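Atg1 tMIT (Kluyveromyces marxianus, PDB 4P1N) is the tandem MIT region of Atg1, a serine/threonine kinase essential for autophagy, autophagosome formation and cytoplasm-to-vacuole transport. Local coordinates at residues T11-F22 against T136-I146. Sequence-based numbering, arbitrary orientation.
Sequences TPFVESLSAKAF and TLKLNILVQWI
L142 points its isobutyl fork into the first helix of the MIT domain, with CD1 3.8 Å from CG1 of V14 and CD2 resting on S18. Segments 11-22 and 137-146 belong to the first and third helices (10-33 and 137-170) of the MIT three-helix bundle; over this length they run in the same sense, 30° apart, with axes 10.3 Å apart at closest approach. The same V14 CG1 also meets I146 CD1, while the V14 and L139 side chains cross at about a right angle, CG2 of V14 meeting CD1 of L139. Helix 95-129 completes this core, touching V14 through T123 and I146 through S119 and M120. S18 sits among these apolar groups with OG turned back along its own helix (chi1 -65°), donating a 3.0 Å hydrogen bond to V14 O. That carbonyl thus holds two donors, S18 N and S18 OG, arriving from opposite faces of its plane. Toward the C-terminal end, W145 CZ3 lies 3.9 Å from S18 CB, and CZ2 meets the edge of the F22 ring at CD1. The indole NE1 is hydrogen-bonded to OE1 of Q144 of the second subunit. At the polar edge E15 lays its CG 3.6 Å from CD1 of L142. K138 also makes a long, weak ion pair with E15 of the second subunit; its salt bridge within the chain runs from NZ to E15 OE2, 2.8 Å, nearly along the carboxylate C-O axis.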
ATOM      1  N   THR B  11     -12.657   5.562  -5.601  1.00 55.66           N
ATOM      2  CA  THR B  11     -11.737   4.454  -5.476  1.00 55.57           C
ATOM      3  C   THR B  11     -10.913   4.220  -6.746  1.00 51.75           C
ATOM      4  O   THR B  11      -9.691   4.068  -6.647  1.00 48.00           O
ATOM      5  CB  THR B  11     -12.433   3.180  -4.976  1.00 56.00           C
ATOM      6  OG1 THR B  11     -12.813   3.390  -3.619  1.00 57.70           O
ATOM      7  CG2 THR B  11     -11.500   1.978  -5.020  1.00 57.23           C
ATOM      8  N   PRO B  12     -11.562   4.206  -7.922  1.00 52.22           N
ATOM      9  CA  PRO B  12     -10.776   4.052  -9.149  1.00 50.31           C
ATOM     10  C   PRO B  12      -9.839   5.226  -9.401  1.00 48.22           C
ATOM     11  O   PRO B  12      -8.793   5.026 -10.007  1.00 45.61           O
ATOM     12  CB  PRO B  12     -11.831   3.938 -10.261  1.00 52.59           C
ATOM     13  CG  PRO B  12     -13.161   4.171  -9.625  1.00 55.99           C
ATOM     14  CD  PRO B  12     -13.004   3.979  -8.153  1.00 57.18           C
ATOM     15  N   PHE B  13     -10.194   6.433  -8.951  1.00 48.22           N
ATOM     16  CA  PHE B  13      -9.274   7.560  -9.059  1.00 49.49           C
ATOM     17  C   PHE B  13      -8.045   7.350  -8.169  1.00 46.32           C
ATOM     18  O   PHE B  13      -6.921   7.640  -8.562  1.00 43.32           O
ATOM     19  CB  PHE B  13      -9.960   8.867  -8.712  1.00 57.30           C
ATOM     20  CG  PHE B  13     -10.698   9.491  -9.875  1.00 68.32           C
ATOM     21  CD1 PHE B  13     -11.797   8.858 -10.446  1.00 74.10           C
ATOM     22  CD2 PHE B  13     -10.302  10.723 -10.395  1.00 75.81           C
ATOM     23  CE1 PHE B  13     -12.486   9.433 -11.511  1.00 81.08           C
ATOM     24  CE2 PHE B  13     -10.995  11.305 -11.458  1.00 82.84           C
ATOM     25  CZ  PHE B  13     -12.089  10.660 -12.014  1.00 82.44           C
ATOM     26  N   VAL B  14      -8.275   6.814  -6.979  1.00 45.53           N
ATOM     27  CA  VAL B  14      -7.220   6.520  -6.053  1.00 41.99           C
ATOM     28  C   VAL B  14      -6.384   5.342  -6.559  1.00 39.02           C
ATOM     29  O   VAL B  14      -5.188   5.385  -6.452  1.00 35.65           O
ATOM     30  CB  VAL B  14      -7.792   6.232  -4.661  1.00 43.89           C
ATOM     31  CG1 VAL B  14      -6.695   5.834  -3.689  1.00 42.55           C
ATOM     32  CG2 VAL B  14      -8.485   7.476  -4.139  1.00 48.85           C
ATOM     33  N   GLU B  15      -7.002   4.324  -7.157  1.00 40.87           N
ATOM     34  CA  GLU B  15      -6.232   3.211  -7.732  1.00 43.16           C
ATOM     35  C   GLU B  15      -5.289   3.671  -8.836  1.00 42.38           C
ATOM     36  O   GLU B  15      -4.171   3.193  -8.936  1.00 38.13           O
ATOM     37  CB  GLU B  15      -7.136   2.131  -8.321  1.00 47.21           C
ATOM     38  CG  GLU B  15      -7.656   1.174  -7.288  1.00 51.80           C
ATOM     39  CD  GLU B  15      -8.598   0.125  -7.862  1.00 57.11           C
ATOM     40  OE1 GLU B  15      -9.383   0.453  -8.770  1.00 56.26           O
ATOM     41  OE2 GLU B  15      -8.565  -1.026  -7.377  1.00 63.47           O
ATOM     42  N   SER B  16      -5.805   4.551  -9.690  1.00 42.03           N
ATOM     43  CA  SER B  16      -5.050   5.183 -10.785  1.00 42.71           C
ATOM     44  C   SER B  16      -3.832   6.011 -10.275  1.00 38.61           C
ATOM     45  O   SER B  16      -2.736   5.921 -10.802  1.00 35.42           O
ATOM     46  CB  SER B  16      -6.023   6.068 -11.592  1.00 46.44           C
ATOM     47  OG  SER B  16      -5.355   6.806 -12.607  1.00 56.54           O
ATOM     48  N   LEU B  17      -4.024   6.802  -9.232  1.00 38.34           N
ATOM     49  CA  LEU B  17      -2.919   7.504  -8.615  1.00 36.11           C
ATOM     50  C   LEU B  17      -1.941   6.563  -7.991  1.00 31.83           C
ATOM     51  O   LEU B  17      -0.754   6.823  -8.049  1.00 32.84           O
ATOM     52  CB  LEU B  17      -3.392   8.523  -7.555  1.00 36.65           C
ATOM     53  CG  LEU B  17      -4.106   9.695  -8.220  1.00 39.81           C
ATOM     54  CD1 LEU B  17      -4.982  10.448  -7.217  1.00 43.31           C
ATOM     55  CD2 LEU B  17      -3.119  10.645  -8.900  1.00 39.58           C
ATOM     56  N   SER B  18      -2.423   5.477  -7.411  1.00 33.23           N
ATOM     57  CA  SER B  18      -1.558   4.498  -6.721  1.00 32.18           C
ATOM     58  C   SER B  18      -0.716   3.723  -7.713  1.00 30.93           C
ATOM     59  O   SER B  18       0.437   3.356  -7.419  1.00 31.57           O
ATOM     60  CB  SER B  18      -2.373   3.532  -5.865  1.00 34.20           C
ATOM     61  OG  SER B  18      -3.019   4.215  -4.807  1.00 37.00           O
ATOM     62  N   ALA B  19      -1.260   3.488  -8.895  1.00 29.91           N
ATOM     63  CA  ALA B  19      -0.458   2.919  -9.976  1.00 30.74           C
ATOM     64  C   ALA B  19       0.709   3.817 -10.384  1.00 28.92           C
ATOM     65  O   ALA B  19       1.871   3.382 -10.574  1.00 27.18           O
ATOM     66  CB  ALA B  19      -1.345   2.627 -11.169  1.00 31.47           C
ATOM     67  N   LYS B  20       0.397   5.083 -10.522  1.00 30.27           N
ATOM     68  CA  LYS B  20       1.409   6.091 -10.772  1.00 30.48           C
ATOM     69  C   LYS B  20       2.454   6.220  -9.657  1.00 27.97           C
ATOM     70  O   LYS B  20       3.676   6.321  -9.938  1.00 28.20           O
ATOM     71  CB  LYS B  20       0.723   7.449 -10.974  1.00 32.81           C
ATOM     72  CG  LYS B  20      -0.072   7.523 -12.278  1.00 35.94           C
ATOM     73  CD  LYS B  20      -1.000   8.736 -12.358  1.00 40.21           C
ATOM     74  CE  LYS B  20      -1.816   8.650 -13.635  1.00 44.50           C
ATOM     75  NZ  LYS B  20      -2.804   9.743 -13.662  1.00 53.36           N
ATOM     76  N   ALA B  21       1.999   6.227  -8.403  1.00 26.05           N
ATOM     77  CA  ALA B  21       2.937   6.300  -7.273  1.00 26.15           C
ATOM     78  C   ALA B  21       3.810   5.065  -7.270  1.00 24.00           C
ATOM     79  O   ALA B  21       5.041   5.136  -7.167  1.00 26.22           O
ATOM     80  CB  ALA B  21       2.177   6.435  -5.956  1.00 26.93           C
ATOM     81  N   PHE B  22       3.209   3.924  -7.531  1.00 25.58           N
ATOM     82  CA  PHE B  22       3.971   2.678  -7.494  1.00 26.71           C
ATOM     83  C   PHE B  22       5.098   2.662  -8.513  1.00 27.04           C
ATOM     84  O   PHE B  22       6.216   2.266  -8.231  1.00 27.60           O
ATOM     85  CB  PHE B  22       3.035   1.468  -7.741  1.00 27.64           C
ATOM     86  CG  PHE B  22       3.774   0.168  -7.762  1.00 29.30           C
ATOM     87  CD1 PHE B  22       4.080  -0.481  -6.573  1.00 30.55           C
ATOM     88  CD2 PHE B  22       4.263  -0.366  -8.963  1.00 29.16           C
ATOM     89  CE1 PHE B  22       4.780  -1.679  -6.579  1.00 30.39           C
ATOM     90  CE2 PHE B  22       4.945  -1.579  -8.983  1.00 29.14           C
ATOM     91  CZ  PHE B  22       5.249  -2.224  -7.795  1.00 30.02           C
ATOM     92  N   THR B 136     -15.000   2.079   1.485  1.00 76.98           N
ATOM     93  CA  THR B 136     -14.799   0.675   1.106  1.00 73.64           C
ATOM     94  C   THR B 136     -13.570   0.044   1.793  1.00 65.67           C
ATOM     95  O   THR B 136     -12.637   0.733   2.222  1.00 57.85           O
ATOM     96  CB  THR B 136     -14.665   0.578  -0.439  1.00 75.85           C
ATOM     97  OG1 THR B 136     -15.776   1.255  -1.049  1.00 78.64           O
ATOM     98  CG2 THR B 136     -14.650  -0.868  -0.935  1.00 79.26           C
ATOM     99  N   LEU B 137     -13.579  -1.275   1.904  1.00 63.21           N
ATOM    100  CA  LEU B 137     -12.425  -1.983   2.443  1.00 61.03           C
ATOM    101  C   LEU B 137     -11.202  -1.665   1.580  1.00 56.40           C
ATOM    102  O   LEU B 137     -10.143  -1.294   2.107  1.00 49.45           O
ATOM    103  CB  LEU B 137     -12.699  -3.479   2.490  1.00 62.91           C
ATOM    104  CG  LEU B 137     -12.379  -4.199   3.800  1.00 65.03           C
ATOM    105  CD1 LEU B 137     -13.423  -5.259   4.113  1.00 68.56           C
ATOM    106  CD2 LEU B 137     -11.009  -4.831   3.726  1.00 65.23           C
ATOM    107  N   LYS B 138     -11.378  -1.781   0.259  1.00 57.52           N
ATOM    108  CA  LYS B 138     -10.327  -1.533  -0.736  1.00 56.43           C
ATOM    109  C   LYS B 138      -9.676  -0.197  -0.553  1.00 50.27           C
ATOM    110  O   LYS B 138      -8.447  -0.094  -0.510  1.00 47.14           O
ATOM    111  CB  LYS B 138     -10.890  -1.538  -2.163  1.00 65.62           C
ATOM    112  CG  LYS B 138     -10.693  -2.814  -2.954  1.00 72.32           C
ATOM    113  CD  LYS B 138     -10.412  -2.469  -4.410  1.00 77.25           C
ATOM    114  CE  LYS B 138     -10.450  -3.700  -5.297  1.00 81.46           C
ATOM    115  NZ  LYS B 138      -9.668  -3.471  -6.547  1.00 83.37           N
ATOM    116  N   LEU B 139     -10.504   0.834  -0.502  1.00 46.14           N
ATOM    117  CA  LEU B 139     -10.019   2.185  -0.264  1.00 45.85           C
ATOM    118  C   LEU B 139      -9.204   2.291   1.034  1.00 44.02           C
ATOM    119  O   LEU B 139      -8.155   2.913   1.038  1.00 42.46           O
ATOM    120  CB  LEU B 139     -11.203   3.185  -0.208  1.00 47.25           C
ATOM    121  CG  LEU B 139     -10.841   4.638   0.015  1.00 46.84           C
ATOM    122  CD1 LEU B 139      -9.954   5.149  -1.109  1.00 46.47           C
ATOM    123  CD2 LEU B 139     -12.078   5.501   0.131  1.00 50.58           C
ATOM    124  N   ASN B 140      -9.709   1.725   2.128  1.00 44.96           N
ATOM    125  CA  ASN B 140      -8.964   1.702   3.402  1.00 46.26           C
ATOM    126  C   ASN B 140      -7.583   1.109   3.257  1.00 42.60           C
ATOM    127  O   ASN B 140      -6.579   1.705   3.670  1.00 37.32           O
ATOM    128  CB  ASN B 140      -9.700   0.914   4.470  1.00 51.75           C
ATOM    129  CG  ASN B 140     -10.155   1.784   5.597  1.00 56.64           C
ATOM    130  OD1 ASN B 140      -9.356   2.480   6.224  1.00 57.86           O
ATOM    131  ND2 ASN B 140     -11.434   1.750   5.872  1.00 63.10           N
ATOM    132  N   ILE B 141      -7.537  -0.034   2.595  1.00 41.88           N
ATOM    133  CA  ILE B 141      -6.267  -0.710   2.341  1.00 39.54           C
ATOM    134  C   ILE B 141      -5.347   0.191   1.526  1.00 37.79           C
ATOM    135  O   ILE B 141      -4.215   0.453   1.948  1.00 37.00           O
ATOM    136  CB  ILE B 141      -6.490  -2.103   1.725  1.00 40.34           C
ATOM    137  CG1 ILE B 141      -6.969  -3.047   2.824  1.00 43.02           C
ATOM    138  CG2 ILE B 141      -5.209  -2.632   1.092  1.00 38.80           C
ATOM    139  CD1 ILE B 141      -7.526  -4.390   2.347  1.00 46.26           C
ATOM    140  N   LEU B 142      -5.854   0.733   0.417  1.00 37.47           N
ATOM    141  CA  LEU B 142      -5.069   1.592  -0.450  1.00 37.14           C
ATOM    142  C   LEU B 142      -4.493   2.763   0.267  1.00 35.80           C
ATOM    143  O   LEU B 142      -3.337   3.137   0.049  1.00 34.75           O
ATOM    144  CB  LEU B 142      -5.892   2.155  -1.605  1.00 40.29           C
ATOM    145  CG  LEU B 142      -5.961   1.313  -2.853  1.00 42.18           C
ATOM    146  CD1 LEU B 142      -6.777   2.050  -3.888  1.00 46.38           C
ATOM    147  CD2 LEU B 142      -4.581   1.048  -3.417  1.00 43.28           C
ATOM    148  N   VAL B 143      -5.332   3.396   1.071  1.00 36.46           N
ATOM    149  CA  VAL B 143      -4.926   4.552   1.812  1.00 35.72           C
ATOM    150  C   VAL B 143      -3.880   4.212   2.874  1.00 34.57           C
ATOM    151  O   VAL B 143      -2.925   4.964   3.019  1.00 34.95           O
ATOM    152  CB  VAL B 143      -6.139   5.288   2.404  1.00 39.01           C
ATOM    153  CG1 VAL B 143      -5.686   6.404   3.343  1.00 39.84           C
ATOM    154  CG2 VAL B 143      -6.985   5.869   1.266  1.00 40.52           C
ATOM    155  N   GLN B 144      -4.043   3.106   3.603  1.00 32.75           N
ATOM    156  CA  GLN B 144      -2.929   2.621   4.440  1.00 33.33           C
ATOM    157  C   GLN B 144      -1.619   2.463   3.657  1.00 31.11           C
ATOM    158  O   GLN B 144      -0.556   2.961   4.098  1.00 29.59           O
ATOM    159  CB  GLN B 144      -3.302   1.353   5.169  1.00 34.07           C
ATOM    160  CG  GLN B 144      -4.374   1.635   6.237  1.00 36.47           C
ATOM    161  CD  GLN B 144      -4.803   0.403   6.962  1.00 39.33           C
ATOM    162  OE1 GLN B 144      -4.409  -0.709   6.605  1.00 40.28           O
ATOM    163  NE2 GLN B 144      -5.632   0.576   8.013  1.00 43.05           N
ATOM    164  N   TRP B 145      -1.705   1.844   2.469  1.00 30.33           N
ATOM    165  CA  TRP B 145      -0.539   1.719   1.594  1.00 28.98           C
ATOM    166  C   TRP B 145       0.083   3.047   1.204  1.00 29.51           C
ATOM    167  O   TRP B 145       1.297   3.216   1.299  1.00 29.97           O
ATOM    168  CB  TRP B 145      -0.887   0.902   0.355  1.00 27.92           C
ATOM    169  CG  TRP B 145       0.277   0.641  -0.539  1.00 26.79           C
ATOM    170  CD1 TRP B 145       1.250  -0.352  -0.431  1.00 26.66           C
ATOM    171  CD2 TRP B 145       0.644   1.435  -1.681  1.00 25.99           C
ATOM    172  NE1 TRP B 145       2.160  -0.215  -1.482  1.00 25.17           N
ATOM    173  CE2 TRP B 145       1.795   0.867  -2.254  1.00 24.68           C
ATOM    174  CE3 TRP B 145       0.065   2.526  -2.301  1.00 27.70           C
ATOM    175  CZ2 TRP B 145       2.401   1.407  -3.402  1.00 25.40           C
ATOM    176  CZ3 TRP B 145       0.651   3.035  -3.473  1.00 27.25           C
ATOM    177  CH2 TRP B 145       1.799   2.482  -3.994  1.00 26.10           C
ATOM    178  N   ILE B 146      -0.746   3.987   0.740  1.00 30.21           N
ATOM    179  CA  ILE B 146      -0.302   5.320   0.336  1.00 28.05           C
ATOM    180  C   ILE B 146       0.400   5.979   1.489  1.00 29.65           C
ATOM    181  O   ILE B 146       1.483   6.514   1.339  1.00 29.58           O
ATOM    182  CB  ILE B 146      -1.531   6.192  -0.114  1.00 30.03           C
ATOM    183  CG1 ILE B 146      -2.015   5.756  -1.476  1.00 30.50           C
ATOM    184  CG2 ILE B 146      -1.195   7.676  -0.122  1.00 30.70           C
ATOM    185  CD1 ILE B 146      -3.451   6.132  -1.795  1.00 34.25           C
TER